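Local coordinates for hydrogenase maturation factor (Thermoanaerobacter tengcongensis, PDB 3VTH), which probably catalyses ATP-dependent carbamoyl transfer from carbamoyl phosphate to the C-terminal cysteine of HypE during [NiFe]-hydrogenase maturation, at residues I134-C139 and H175-H180; H535-P540 and V646-L651. All coordinates share one frame; numbering follows the deposited sequence.

Interaction 1: residues I134-C139 and H175-H180. With ZN (zinc ion), chain C.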
ATOM      1  N   ILE A 134     -13.448 -15.362 -16.031  1.00 27.32           N
ATOM      2  CA  ILE A 134     -13.769 -16.422 -15.077  1.00 27.08           C
ATOM      3  C   ILE A 134     -13.493 -15.979 -13.631  1.00 26.58           C
ATOM      4  O   ILE A 134     -12.443 -15.407 -13.342  1.00 25.16           O
ATOM      5  CB  ILE A 134     -13.050 -17.741 -15.430  1.00 27.95           C
ATOM      6  CG1 ILE A 134     -13.607 -18.908 -14.599  1.00 27.22           C
ATOM      7  CG2 ILE A 134     -11.508 -17.601 -15.323  1.00 26.39           C
ATOM      8  CD1 ILE A 134     -13.183 -20.302 -15.142  1.00 29.47           C
ATOM      9  N   ASN A 135     -14.478 -16.195 -12.751  1.00 26.49           N
ATOM     10  CA  ASN A 135     -14.307 -15.960 -11.307  1.00 27.15           C
ATOM     11  C   ASN A 135     -15.326 -16.825 -10.558  1.00 27.12           C
ATOM     12  O   ASN A 135     -16.074 -17.566 -11.186  1.00 27.92           O
ATOM     13  CB  ASN A 135     -14.487 -14.472 -10.951  1.00 26.86           C
ATOM     14  CG  ASN A 135     -15.827 -13.904 -11.444  1.00 30.82           C
ATOM     15  OD1 ASN A 135     -16.823 -14.624 -11.601  1.00 34.71           O
ATOM     16  ND2 ASN A 135     -15.851 -12.606 -11.685  1.00 37.17           N
ATOM     17  N   CYS A 136     -15.353 -16.726  -9.234  1.00 26.82           N
ATOM     18  CA  CYS A 136     -16.287 -17.488  -8.419  1.00 27.26           C
ATOM     19  C   CYS A 136     -16.377 -16.784  -7.068  1.00 26.96           C
ATOM     20  O   CYS A 136     -15.863 -15.679  -6.922  1.00 26.12           O
ATOM     21  CB  CYS A 136     -15.798 -18.942  -8.265  1.00 28.36           C
ATOM     22  SG  CYS A 136     -14.296 -19.137  -7.266  1.00 28.32           S
ATOM     23  N   THR A 137     -17.041 -17.403  -6.090  1.00 27.05           N
ATOM     24  CA  THR A 137     -17.161 -16.781  -4.761  1.00 26.76           C
ATOM     25  C   THR A 137     -15.810 -16.579  -4.067  1.00 26.60           C
ATOM     26  O   THR A 137     -15.714 -15.760  -3.154  1.00 26.84           O
ATOM     27  CB  THR A 137     -18.105 -17.572  -3.811  1.00 27.44           C
ATOM     28  OG1 THR A 137     -17.587 -18.883  -3.580  1.00 27.39           O
ATOM     29  CG2 THR A 137     -19.481 -17.693  -4.405  1.00 27.71           C
ATOM     30  N   ASN A 138     -14.777 -17.302  -4.512  1.00 26.86           N
ATOM     31  CA  ASN A 138     -13.462 -17.284  -3.859  1.00 26.78           C
ATOM     32  C   ASN A 138     -12.365 -16.432  -4.535  1.00 26.15           C
ATOM     33  O   ASN A 138     -11.205 -16.462  -4.082  1.00 25.70           O
ATOM     34  CB  ASN A 138     -12.925 -18.725  -3.691  1.00 27.86           C
ATOM     35  CG  ASN A 138     -13.779 -19.583  -2.769  1.00 30.12           C
ATOM     36  OD1 ASN A 138     -14.250 -19.129  -1.726  1.00 30.19           O
ATOM     37  ND2 ASN A 138     -13.964 -20.847  -3.150  1.00 31.47           N
ATOM     38  N   CYS A 139     -12.714 -15.704  -5.599  1.00 25.54           N
ATOM     39  CA  CYS A 139     -11.732 -14.923  -6.379  1.00 25.82           C
ATOM     40  C   CYS A 139     -12.388 -13.870  -7.269  1.00 25.27           C
ATOM     41  O   CYS A 139     -13.613 -13.858  -7.432  1.00 26.11           O
ATOM     42  CB  CYS A 139     -10.860 -15.854  -7.239  1.00 25.70           C
ATOM     43  SG  CYS A 139     -11.619 -16.497  -8.785  1.00 26.26           S
ATOM     44  N   HIS A 175     -25.597 -28.184  -5.606  1.00 42.52           N
ATOM     45  CA  HIS A 175     -24.425 -29.036  -5.852  1.00 43.69           C
ATOM     46  C   HIS A 175     -23.351 -28.370  -6.730  1.00 42.37           C
ATOM     47  O   HIS A 175     -22.261 -28.917  -6.904  1.00 42.77           O
ATOM     48  CB  HIS A 175     -24.845 -30.377  -6.469  1.00 45.58           C
ATOM     49  CG  HIS A 175     -25.601 -31.265  -5.529  1.00 49.75           C
ATOM     50  ND1 HIS A 175     -26.884 -31.705  -5.785  1.00 52.79           N
ATOM     51  CD2 HIS A 175     -25.256 -31.792  -4.328  1.00 52.33           C
ATOM     52  CE1 HIS A 175     -27.292 -32.471  -4.788  1.00 54.57           C
ATOM     53  NE2 HIS A 175     -26.324 -32.537  -3.890  1.00 54.69           N
ATOM     54  N   ASP A 176     -23.650 -27.202  -7.286  1.00 40.98           N
ATOM     55  CA  ASP A 176     -22.662 -26.503  -8.113  1.00 39.87           C
ATOM     56  C   ASP A 176     -21.791 -25.601  -7.246  1.00 38.30           C
ATOM     57  O   ASP A 176     -22.264 -25.004  -6.280  1.00 37.63           O
ATOM     58  CB  ASP A 176     -23.333 -25.714  -9.246  1.00 39.28           C
ATOM     59  CG  ASP A 176     -22.352 -25.317 -10.346  1.00 39.84           C
ATOM     60  OD1 ASP A 176     -21.485 -24.456 -10.105  1.00 37.35           O
ATOM     61  OD2 ASP A 176     -22.448 -25.868 -11.461  1.00 41.97           O
ATOM     62  N   ARG A 177     -20.512 -25.487  -7.577  1.00 37.69           N
ATOM     63  CA  ARG A 177     -19.655 -24.650  -6.748  1.00 36.37           C
ATOM     64  C   ARG A 177     -19.956 -23.167  -6.937  1.00 34.27           C
ATOM     65  O   ARG A 177     -19.562 -22.343  -6.100  1.00 33.47           O
ATOM     66  CB  ARG A 177     -18.169 -24.982  -6.922  1.00 37.13           C
ATOM     67  CG  ARG A 177     -17.520 -24.413  -8.156  1.00 37.43           C
ATOM     68  CD  ARG A 177     -16.043 -24.790  -8.182  1.00 38.97           C
ATOM     69  NE  ARG A 177     -15.337 -23.999  -9.176  1.00 38.77           N
ATOM     70  CZ  ARG A 177     -14.785 -22.815  -8.933  1.00 37.17           C
ATOM     71  NH1 ARG A 177     -14.839 -22.283  -7.718  1.00 37.27           N
ATOM     72  NH2 ARG A 177     -14.165 -22.172  -9.900  1.00 36.42           N
ATOM     73  N   ARG A 178     -20.691 -22.839  -8.006  1.00 32.74           N
ATOM     74  CA  ARG A 178     -21.159 -21.460  -8.223  1.00 31.05           C
ATOM     75  C   ARG A 178     -22.603 -21.214  -7.751  1.00 30.81           C
ATOM     76  O   ARG A 178     -23.229 -20.227  -8.157  1.00 30.45           O
ATOM     77  CB  ARG A 178     -20.998 -21.040  -9.694  1.00 31.03           C
ATOM     78  CG  ARG A 178     -19.564 -20.747 -10.064  1.00 30.63           C
ATOM     79  CD  ARG A 178     -19.426 -20.355 -11.534  1.00 32.11           C
ATOM     80  NE  ARG A 178     -18.036 -20.023 -11.837  1.00 31.65           N
ATOM     81  CZ  ARG A 178     -17.124 -20.916 -12.211  1.00 31.30           C
ATOM     82  NH1 ARG A 178     -17.453 -22.206 -12.338  1.00 29.32           N
ATOM     83  NH2 ARG A 178     -15.882 -20.513 -12.450  1.00 29.37           N
ATOM     84  N   PHE A 179     -23.113 -22.101  -6.897  1.00 30.52           N
ATOM     85  CA  PHE A 179     -24.386 -21.882  -6.198  1.00 30.76           C
ATOM     86  C   PHE A 179     -24.386 -20.507  -5.526  1.00 29.71           C
ATOM     87  O   PHE A 179     -23.501 -20.203  -4.717  1.00 27.88           O
ATOM     88  CB  PHE A 179     -24.584 -22.981  -5.149  1.00 31.70           C
ATOM     89  CG  PHE A 179     -25.897 -22.921  -4.417  1.00 32.68           C
ATOM     90  CD1 PHE A 179     -25.920 -22.787  -3.032  1.00 34.56           C
ATOM     91  CD2 PHE A 179     -27.109 -23.045  -5.099  1.00 34.92           C
ATOM     92  CE1 PHE A 179     -27.140 -22.761  -2.331  1.00 32.83           C
ATOM     93  CE2 PHE A 179     -28.334 -23.024  -4.415  1.00 35.20           C
ATOM     94  CZ  PHE A 179     -28.344 -22.874  -3.029  1.00 35.63           C
ATOM     95  N   HIS A 180     -25.361 -19.674  -5.887  1.00 30.44           N
ATOM     96  CA  HIS A 180     -25.451 -18.297  -5.379  1.00 30.51           C
ATOM     97  C   HIS A 180     -24.152 -17.488  -5.457  1.00 30.26           C
ATOM     98  O   HIS A 180     -23.844 -16.685  -4.558  1.00 30.28           O
ATOM     99  CB  HIS A 180     -26.039 -18.289  -3.962  1.00 31.26           C
ATOM    100  CG  HIS A 180     -27.531 -18.379  -3.947  1.00 32.45           C
ATOM    101  ND1 HIS A 180     -28.333 -17.340  -3.523  1.00 33.32           N
ATOM    102  CD2 HIS A 180     -28.373 -19.363  -4.355  1.00 35.63           C
ATOM    103  CE1 HIS A 180     -29.602 -17.696  -3.630  1.00 35.75           C
ATOM    104  NE2 HIS A 180     -29.653 -18.917  -4.135  1.00 37.59           N
TER
HETATM  105 ZN    ZN C 801     -12.383 -18.654  -8.493  1.00 27.74          ZN
HETATM  106  O   HOH W   1     -17.794 -20.473  -5.983  1.00 27.99           O

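Interaction 2: residues H535-P540 and V646-L651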
ATOM      1  N   HIS A 535      17.571  15.203  17.685  1.00 26.46           N
ATOM      2  CA  HIS A 535      17.479  15.482  16.255  1.00 26.10           C
ATOM      3  C   HIS A 535      18.869  15.733  15.687  1.00 26.15           C
ATOM      4  O   HIS A 535      19.835  15.763  16.430  1.00 27.31           O
ATOM      5  CB  HIS A 535      16.547  16.676  15.994  1.00 25.85           C
ATOM      6  CG  HIS A 535      17.019  17.974  16.579  1.00 27.44           C
ATOM      7  ND1 HIS A 535      17.783  18.874  15.865  1.00 25.07           N
ATOM      8  CD2 HIS A 535      16.786  18.555  17.786  1.00 28.83           C
ATOM      9  CE1 HIS A 535      18.026  19.936  16.615  1.00 26.81           C
ATOM     10  NE2 HIS A 535      17.430  19.771  17.782  1.00 28.14           N
ATOM     11  N   LEU A 536      18.967  15.894  14.376  1.00 25.47           N
ATOM     12  CA  LEU A 536      20.234  16.270  13.733  1.00 25.74           C
ATOM     13  C   LEU A 536      20.429  17.784  13.765  1.00 25.79           C
ATOM     14  O   LEU A 536      19.446  18.520  13.693  1.00 25.78           O
ATOM     15  CB  LEU A 536      20.273  15.758  12.290  1.00 25.09           C
ATOM     16  CG  LEU A 536      20.373  14.242  12.098  1.00 26.58           C
ATOM     17  CD1 LEU A 536      20.438  13.875  10.594  1.00 27.56           C
ATOM     18  CD2 LEU A 536      21.581  13.652  12.844  1.00 27.75           C
ATOM     19  N   LYS A 537      21.682  18.246  13.900  1.00 25.57           N
ATOM     20  CA  LYS A 537      21.971  19.681  13.921  1.00 26.48           C
ATOM     21  C   LYS A 537      21.467  20.308  12.625  1.00 26.47           C
ATOM     22  O   LYS A 537      21.799  19.838  11.534  1.00 26.42           O
ATOM     23  CB  LYS A 537      23.476  19.970  14.113  1.00 27.52           C
ATOM     24  CG  LYS A 537      23.793  21.466  14.312  1.00 28.26           C
ATOM     25  CD  LYS A 537      25.315  21.729  14.376  1.00 29.95           C
ATOM     26  CE  LYS A 537      25.611  23.216  14.670  1.00 32.36           C
ATOM     27  NZ  LYS A 537      27.097  23.441  14.631  1.00 37.40           N
ATOM     28  N   TYR A 538      20.622  21.332  12.756  1.00 26.76           N
ATOM     29  CA  TYR A 538      19.998  21.992  11.599  1.00 26.62           C
ATOM     30  C   TYR A 538      21.013  22.477  10.562  1.00 26.95           C
ATOM     31  O   TYR A 538      21.983  23.131  10.926  1.00 27.35           O
ATOM     32  CB  TYR A 538      19.173  23.192  12.070  1.00 27.09           C
ATOM     33  CG  TYR A 538      17.865  22.802  12.699  1.00 28.00           C
ATOM     34  CD1 TYR A 538      16.949  22.023  11.998  1.00 29.00           C
ATOM     35  CD2 TYR A 538      17.527  23.233  13.984  1.00 29.40           C
ATOM     36  CE1 TYR A 538      15.730  21.658  12.562  1.00 28.61           C
ATOM     37  CE2 TYR A 538      16.308  22.882  14.554  1.00 29.76           C
ATOM     38  CZ  TYR A 538      15.420  22.083  13.821  1.00 29.79           C
ATOM     39  OH  TYR A 538      14.205  21.716  14.335  1.00 32.28           O
ATOM     40  N   LYS A 539      20.777  22.151   9.287  1.00 26.19           N
ATOM     41  CA  LYS A 539      21.600  22.638   8.184  1.00 26.89           C
ATOM     42  C   LYS A 539      20.730  23.440   7.237  1.00 28.03           C
ATOM     43  O   LYS A 539      19.550  23.090   7.027  1.00 26.74           O
ATOM     44  CB  LYS A 539      22.241  21.469   7.409  1.00 26.49           C
ATOM     45  CG  LYS A 539      23.127  20.555   8.257  1.00 25.05           C
ATOM     46  CD  LYS A 539      24.381  21.324   8.732  1.00 28.08           C
ATOM     47  CE  LYS A 539      25.194  20.499   9.719  1.00 26.31           C
ATOM     48  NZ  LYS A 539      26.271  21.309  10.379  1.00 26.24           N
ATOM     49  N   PRO A 540      21.302  24.501   6.640  1.00 29.41           N
ATOM     50  CA  PRO A 540      20.541  25.323   5.700  1.00 31.31           C
ATOM     51  C   PRO A 540      20.324  24.566   4.388  1.00 33.08           C
ATOM     52  O   PRO A 540      21.212  23.832   3.933  1.00 33.85           O
ATOM     53  CB  PRO A 540      21.443  26.550   5.489  1.00 32.13           C
ATOM     54  CG  PRO A 540      22.855  26.020   5.686  1.00 31.97           C
ATOM     55  CD  PRO A 540      22.704  24.957   6.781  1.00 30.56           C
ATOM     56  N   VAL A 646      21.665  16.391  20.308  1.00 31.50           N
ATOM     57  CA  VAL A 646      21.883  16.752  18.928  1.00 30.26           C
ATOM     58  C   VAL A 646      23.166  16.164  18.383  1.00 29.96           C
ATOM     59  O   VAL A 646      24.172  16.223  19.008  1.00 29.63           O
ATOM     60  CB  VAL A 646      21.919  18.259  18.742  1.00 31.59           C
ATOM     61  CG1 VAL A 646      22.282  18.634  17.368  1.00 29.51           C
ATOM     62  CG2 VAL A 646      20.631  18.883  19.125  1.00 30.44           C
ATOM     63  N   ILE A 647      23.073  15.614  17.188  1.00 28.37           N
ATOM     64  CA  ILE A 647      24.205  15.100  16.446  1.00 28.26           C
ATOM     65  C   ILE A 647      24.405  15.943  15.193  1.00 27.39           C
ATOM     66  O   ILE A 647      23.437  16.233  14.477  1.00 26.43           O
ATOM     67  CB  ILE A 647      23.949  13.637  16.060  1.00 27.56           C
ATOM     68  CG1 ILE A 647      23.882  12.783  17.336  1.00 28.54           C
ATOM     69  CG2 ILE A 647      25.051  13.131  15.080  1.00 27.46           C
ATOM     70  CD1 ILE A 647      23.181  11.413  17.151  1.00 30.47           C
ATOM     71  N   ASP A 648      25.654  16.323  14.943  1.00 27.10           N
ATOM     72  CA  ASP A 648      26.018  17.139  13.791  1.00 27.38           C
ATOM     73  C   ASP A 648      26.438  16.256  12.607  1.00 27.77           C
ATOM     74  O   ASP A 648      27.530  15.679  12.613  1.00 28.20           O
ATOM     75  CB  ASP A 648      27.150  18.111  14.192  1.00 28.68           C
ATOM     76  CG  ASP A 648      27.544  19.090  13.073  1.00 29.33           C
ATOM     77  OD1 ASP A 648      26.980  19.049  11.947  1.00 27.87           O
ATOM     78  OD2 ASP A 648      28.423  19.923  13.349  1.00 28.94           O
ATOM     79  N   PRO A 649      25.572  16.157  11.579  1.00 27.23           N
ATOM     80  CA  PRO A 649      25.872  15.326  10.422  1.00 26.97           C
ATOM     81  C   PRO A 649      27.123  15.745   9.653  1.00 27.51           C
ATOM     82  O   PRO A 649      27.735  14.896   9.017  1.00 26.88           O
ATOM     83  CB  PRO A 649      24.621  15.474   9.550  1.00 26.01           C
ATOM     84  CG  PRO A 649      24.014  16.725   9.963  1.00 26.88           C
ATOM     85  CD  PRO A 649      24.271  16.832  11.431  1.00 26.60           C
ATOM     86  N   GLU A 650      27.512  17.021   9.721  1.00 27.96           N
ATOM     87  CA  GLU A 650      28.698  17.465   8.981  1.00 29.47           C
ATOM     88  C   GLU A 650      29.998  16.801   9.469  1.00 30.20           C
ATOM     89  O   GLU A 650      30.899  16.568   8.676  1.00 30.35           O
ATOM     90  CB  GLU A 650      28.831  18.991   8.965  1.00 30.17           C
ATOM     91  CG  GLU A 650      29.914  19.517   7.993  1.00 31.96           C
ATOM     92  CD  GLU A 650      31.335  19.572   8.600  1.00 36.04           C
ATOM     93  OE1 GLU A 650      31.465  19.824   9.820  1.00 35.75           O
ATOM     94  OE2 GLU A 650      32.326  19.373   7.848  1.00 35.63           O
ATOM     95  N   LEU A 651      30.089  16.517  10.772  1.00 30.03           N
ATOM     96  CA  LEU A 651      31.264  15.829  11.339  1.00 31.13           C
ATOM     97  C   LEU A 651      31.451  14.410  10.781  1.00 30.86           C
ATOM     98  O   LEU A 651      32.583  13.918  10.635  1.00 31.98           O
ATOM     99  CB  LEU A 651      31.159  15.795  12.869  1.00 31.64           C
ATOM    100  CG  LEU A 651      31.122  17.174  13.548  1.00 32.45           C
ATOM    101  CD1 LEU A 651      30.963  17.048  15.061  1.00 34.36           C
ATOM    102  CD2 LEU A 651      32.391  17.967  13.190  1.00 33.70           C
TER
HETATM  103  O   HOH W   2      28.303  22.891  12.183  1.00 29.62           O

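Interaction 1: residues I134-C139 and H175-H180
Cys136 and Arg178 bring the two loops closest, their CA atoms 6.3 Å apart, and each loop folds into a type I beta turn, Cys136 to Cys139 and Asp176 to Phe179. Arg178 takes the carbonyl of Asn135 side-on: NE and NH2 both donate to Asn135 O, each at 3.2 Å, NE in the carbonyl plane and NH2 above it. Ile134 CG1 rests 3.5 Å from Arg178 NH2, and Glu120 forms a salt bridge with that same nitrogen. An alanine in place of Arg178 would probably leave Asn135 O without its NE and NH2 donors and Glu120 without this arginine's charge. The loop 134-139 supplies half of a Cys4 zinc finger: the SG atoms of Cys136 and Cys139 each bind zinc at 2.3 Å, and Cys114 and Cys117 complete the site. Arg177, from the second HypF finger, enters this metal's second shell. Its CG sits between the backbone N and the carbonyl carbon (chi1 79°), and the chain then runs extended to NE, which pairs with Glu120. Arg177 NH1 donates to Cys136 SG at 3.2 Å, with an N-H...S angle of 158°. The backbone N of Asn138 donates to the same sulfur, and both N-H groups would probably temper the thiolate's charge. A water accepts from Thr137 N and donates to Arg177 O, the water oxygen lying 2.6 Å from it.

Interaction 2: residues H535-P540 and V646-L651
The imidazole of His535 has Val646 CG2 over one face, a CH-pi contact 3.9 Å from the ring centroid and displaced toward the rim on the NE2 side. ND1 donates to Leu536 O, the oxygen tilted somewhat from the ring plane, tying the ring to its own backbone. The carboxylate of Asp648 is the other flat group. Lys539 NZ meets Asp648 OD1 on the syn side, tilted 30° out of the plane, in a 2.8 Å salt bridge, and Glu650 N reaches this oxygen from the opposite face, a capping bond. A bend at chi2 (-67°) places Lys539 CD so that the rest of the chain can turn toward Asp648. Lys539 CE lies 4.0 Å from Pro649 CG. Lys537 runs out extended, CD against Asp648 CG; its NZ makes a long salt bridge to Asp648 OD2, 4.0 Å away, and a water accepts from Lys537 NZ and lies 3.2 Å from Asp648 OD2. On the sheet face opposite His535 and Val646, Leu536 CD2 packs on Ile647 CB, with Phe600 of helix 597-607 and Phe680 of helix 666-692 beyond. Between the backbones, Lys537 N donates to Ile647 O at 2.7 Å, and a weak bond of 3.3 Å joins Ile647 N to His535 O. Here, in the Kae1-like domain, strand 645-647, paired in parallel with strand 530-542, runs straight into helix 649-662, whose N-cap, Asp648, is held by Lys539, with Lys537 farther off.

The two contacts lie on opposite sides of the chain's centre, their own centres about 60 Å apart and their nearest atoms about 46 Å apart. All of interaction 1 precedes interaction 2 in the sequence, and they share no sheet or helix. Interaction 1 joins the two HypF fingers through loops with no regular strand. Interaction 2 joins strands 530-542 and 645-647 across 105 intervening residues, within the second subdomain of the Kae1-like domain, where the side chain of Leu536 lies about 10 Å from that of the iron ligand Asp507. One contact thus holds zinc-finger units together, and the other adds one strand pairing to the sheet of a distant nucleotide- and iron-binding domain.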